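PDB 1OMH: trwC protein from Escherichia coli, which acts as a conjugative relaxase whose N-terminal domain, the part in this structure, recognises and processes the plasmid's origin-of-transfer DNA. Local coordinates for residues L118-A127 with E138-K147. Numbering follows the deposited sequence.
Sequences LEQAEARAQA and ETTGNLVIGK
The carbonyl oxygen of Ala125 takes the amide of Gly141 in a long but nearly straight bond (N to O 3.3 Å, 177° at the hydrogen), the donor standing well above the carbonyl plane. A weak, bent bond from Thr140 N reaches the same oxygen. Three residues earlier, at the start of the type I turn, the carboxylate of Glu122 meets the other segment: OE2 receives Leu143 N at 2.9 Å through the anti lone pair, the one turned away from OE1. With CG anti to the backbone N (chi1 179°) and an extended chain beyond, Glu122 crosses the backbone of Gly141 and Asn142, while its own carbonyl O receives a CA-H...O contact from Gly141. Leu143 packs against Glu122 and Ala125, its CD2 lying 3.6 Å from Ala125 CB and its CD1 3.5 Å from Glu122 CA. Farther toward the helix body, Leu118 and Lys147 run past each other in opposite directions, with Leu118 CD1 only 3.4 Å from Lys147 CD, tighter than usual van der Waals contact.

At the other end the segments join as an antiparallel pair, the base of the hairpin 126-131/134-139. Ala127 and Glu138 exchange both backbone bonds, and Gln126 NE2 donates to Thr139 OG1 at 2.9 Å, the hydroxyl lying in the amide plane.

Outside the pair, Lys39 N also donates to Glu122 OE2, Gln37 OE1 binds Lys147 NZ, and Leu143 packs on Ile166 of strand 158-167. The turn Glu122-Ala125 carries the chain from helix 104-122 into the hairpin, while Glu122 and Leu118 tie the helix to the segment running into strand 145-152, which carries His150, a zinc and copper ligand in metal-bound forms of the protein; no metal is bound here. Two amides, of Leu143 and Lys39, converge on one carboxylate oxygen, an arrangement that would probably stabilise its negative charge and fix the rotation of the group.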
# COMPACT_ATOMS: atom_id res chain seq x y z
N LEU B 118 -0.74 -10.33 -0.77
CA LEU B 118 0.23 -10.31 -1.86
C LEU B 118 0.41 -11.70 -2.47
O LEU B 118 0.80 -11.82 -3.63
CB LEU B 118 1.57 -9.75 -1.36
CG LEU B 118 1.56 -8.25 -1.05
CD1 LEU B 118 2.88 -7.84 -0.43
CD2 LEU B 118 1.30 -7.46 -2.33
N GLU B 119 0.16 -12.74 -1.69
CA GLU B 119 0.28 -14.10 -2.20
C GLU B 119 -0.78 -14.28 -3.27
O GLU B 119 -0.54 -14.91 -4.30
CB GLU B 119 0.05 -15.12 -1.09
CG GLU B 119 1.22 -15.32 -0.13
CD GLU B 119 0.96 -16.44 0.86
OE1 GLU B 119 0.81 -17.60 0.42
OE2 GLU B 119 0.91 -16.17 2.08
N GLN B 120 -1.96 -13.72 -3.02
CA GLN B 120 -3.05 -13.82 -3.97
C GLN B 120 -2.84 -12.91 -5.17
O GLN B 120 -3.31 -13.21 -6.28
CB GLN B 120 -4.38 -13.54 -3.27
CG GLN B 120 -4.74 -14.69 -2.33
CD GLN B 120 -6.08 -14.52 -1.64
OE1 GLN B 120 -7.10 -14.25 -2.27
NE2 GLN B 120 -6.08 -14.69 -0.32
N ALA B 121 -2.14 -11.81 -4.96
CA ALA B 121 -1.85 -10.91 -6.06
C ALA B 121 -0.83 -11.64 -6.94
O ALA B 121 -0.87 -11.55 -8.16
CB ALA B 121 -1.25 -9.60 -5.54
N GLU B 122 0.07 -12.38 -6.30
CA GLU B 122 1.10 -13.12 -7.03
C GLU B 122 0.49 -14.25 -7.87
O GLU B 122 0.97 -14.56 -8.95
CB GLU B 122 2.14 -13.68 -6.07
CG GLU B 122 3.24 -14.49 -6.76
CD GLU B 122 4.36 -14.88 -5.81
OE1 GLU B 122 4.05 -15.37 -4.71
OE2 GLU B 122 5.54 -14.72 -6.17
N ALA B 123 -0.58 -14.86 -7.36
CA ALA B 123 -1.24 -15.93 -8.09
C ALA B 123 -1.83 -15.35 -9.37
O ALA B 123 -2.21 -16.10 -10.28
CB ALA B 123 -2.35 -16.55 -7.23
N ARG B 124 -1.89 -14.03 -9.45
CA ARG B 124 -2.43 -13.35 -10.62
C ARG B 124 -1.36 -12.75 -11.54
O ARG B 124 -1.67 -12.13 -12.55
CB ARG B 124 -3.41 -12.24 -10.18
CG ARG B 124 -4.69 -12.78 -9.55
CD ARG B 124 -5.52 -11.66 -8.93
NE ARG B 124 -6.85 -12.11 -8.54
CZ ARG B 124 -7.12 -12.93 -7.53
NH1 ARG B 124 -6.14 -13.40 -6.77
NH2 ARG B 124 -8.37 -13.29 -7.28
N ALA B 125 -0.09 -12.97 -11.19
CA ALA B 125 1.02 -12.46 -12.01
C ALA B 125 0.96 -13.11 -13.39
O ALA B 125 0.83 -14.33 -13.49
CB ALA B 125 2.35 -12.78 -11.35
N GLN B 126 1.07 -12.30 -14.43
CA GLN B 126 1.03 -12.80 -15.79
C GLN B 126 2.01 -12.08 -16.70
O GLN B 126 2.51 -11.00 -16.37
CB GLN B 126 -0.37 -12.63 -16.39
CG GLN B 126 -1.48 -13.28 -15.60
CD GLN B 126 -2.78 -13.32 -16.39
OE1 GLN B 126 -3.25 -12.30 -16.89
NE2 GLN B 126 -3.36 -14.52 -16.51
N ALA B 127 2.27 -12.68 -17.85
CA ALA B 127 3.17 -12.12 -18.84
C ALA B 127 2.71 -12.64 -20.19
O ALA B 127 1.93 -13.58 -20.26
CB ALA B 127 4.60 -12.56 -18.57
N GLU B 138 0.26 -15.85 -20.30
CA GLU B 138 0.67 -16.89 -19.37
C GLU B 138 0.61 -16.42 -17.93
O GLU B 138 1.04 -15.31 -17.62
CB GLU B 138 2.10 -17.33 -19.69
CG GLU B 138 2.63 -18.48 -18.82
CD GLU B 138 4.13 -18.65 -18.94
OE1 GLU B 138 4.66 -18.51 -20.07
OE2 GLU B 138 4.79 -18.94 -17.91
N THR B 139 0.04 -17.26 -17.07
CA THR B 139 -0.03 -16.94 -15.65
C THR B 139 1.27 -17.51 -15.09
O THR B 139 1.44 -18.72 -14.97
CB THR B 139 -1.24 -17.62 -14.98
OG1 THR B 139 -2.45 -17.14 -15.57
CG2 THR B 139 -1.27 -17.32 -13.49
N THR B 140 2.20 -16.61 -14.79
CA THR B 140 3.51 -16.97 -14.26
C THR B 140 3.50 -17.30 -12.78
O THR B 140 4.28 -18.13 -12.31
CB THR B 140 4.50 -15.83 -14.50
OG1 THR B 140 4.01 -14.65 -13.86
CG2 THR B 140 4.63 -15.55 -15.99
N GLY B 141 2.63 -16.62 -12.04
CA GLY B 141 2.53 -16.87 -10.61
C GLY B 141 3.74 -16.50 -9.78
O GLY B 141 3.95 -17.07 -8.72
N ASN B 142 4.55 -15.56 -10.26
CA ASN B 142 5.72 -15.15 -9.49
C ASN B 142 5.94 -13.65 -9.59
O ASN B 142 5.80 -13.06 -10.66
CB ASN B 142 6.97 -15.94 -9.91
CG ASN B 142 7.42 -15.64 -11.34
OD1 ASN B 142 8.16 -14.68 -11.58
ND2 ASN B 142 6.97 -16.45 -12.28
N LEU B 143 6.28 -13.03 -8.47
CA LEU B 143 6.52 -11.60 -8.44
C LEU B 143 7.75 -11.26 -7.60
O LEU B 143 8.20 -12.08 -6.80
CB LEU B 143 5.30 -10.87 -7.83
CG LEU B 143 3.99 -10.83 -8.61
CD1 LEU B 143 2.91 -10.19 -7.74
CD2 LEU B 143 4.19 -10.05 -9.90
N VAL B 144 8.28 -10.07 -7.82
CA VAL B 144 9.42 -9.56 -7.07
C VAL B 144 8.79 -8.34 -6.39
O VAL B 144 8.40 -7.39 -7.06
CB VAL B 144 10.57 -9.12 -8.00
CG1 VAL B 144 11.74 -8.54 -7.19
CG2 VAL B 144 11.06 -10.32 -8.81
N ILE B 145 8.67 -8.39 -5.06
CA ILE B 145 8.03 -7.29 -4.33
C ILE B 145 8.88 -6.72 -3.20
O ILE B 145 9.46 -7.46 -2.41
CB ILE B 145 6.71 -7.74 -3.66
CG1 ILE B 145 5.90 -8.66 -4.59
CG2 ILE B 145 5.89 -6.52 -3.24
CD1 ILE B 145 5.69 -8.11 -5.98
N GLY B 146 8.91 -5.40 -3.13
CA GLY B 146 9.61 -4.71 -2.06
C GLY B 146 8.52 -4.12 -1.18
O GLY B 146 7.77 -3.25 -1.62
N LYS B 147 8.41 -4.59 0.06
CA LYS B 147 7.39 -4.11 0.99
C LYS B 147 7.97 -3.12 2.00
O LYS B 147 8.95 -3.42 2.68
CB LYS B 147 6.76 -5.28 1.75
CG LYS B 147 6.17 -6.37 0.86
CD LYS B 147 5.54 -7.49 1.69
CE LYS B 147 6.60 -8.21 2.51
NZ LYS B 147 6.02 -9.33 3.32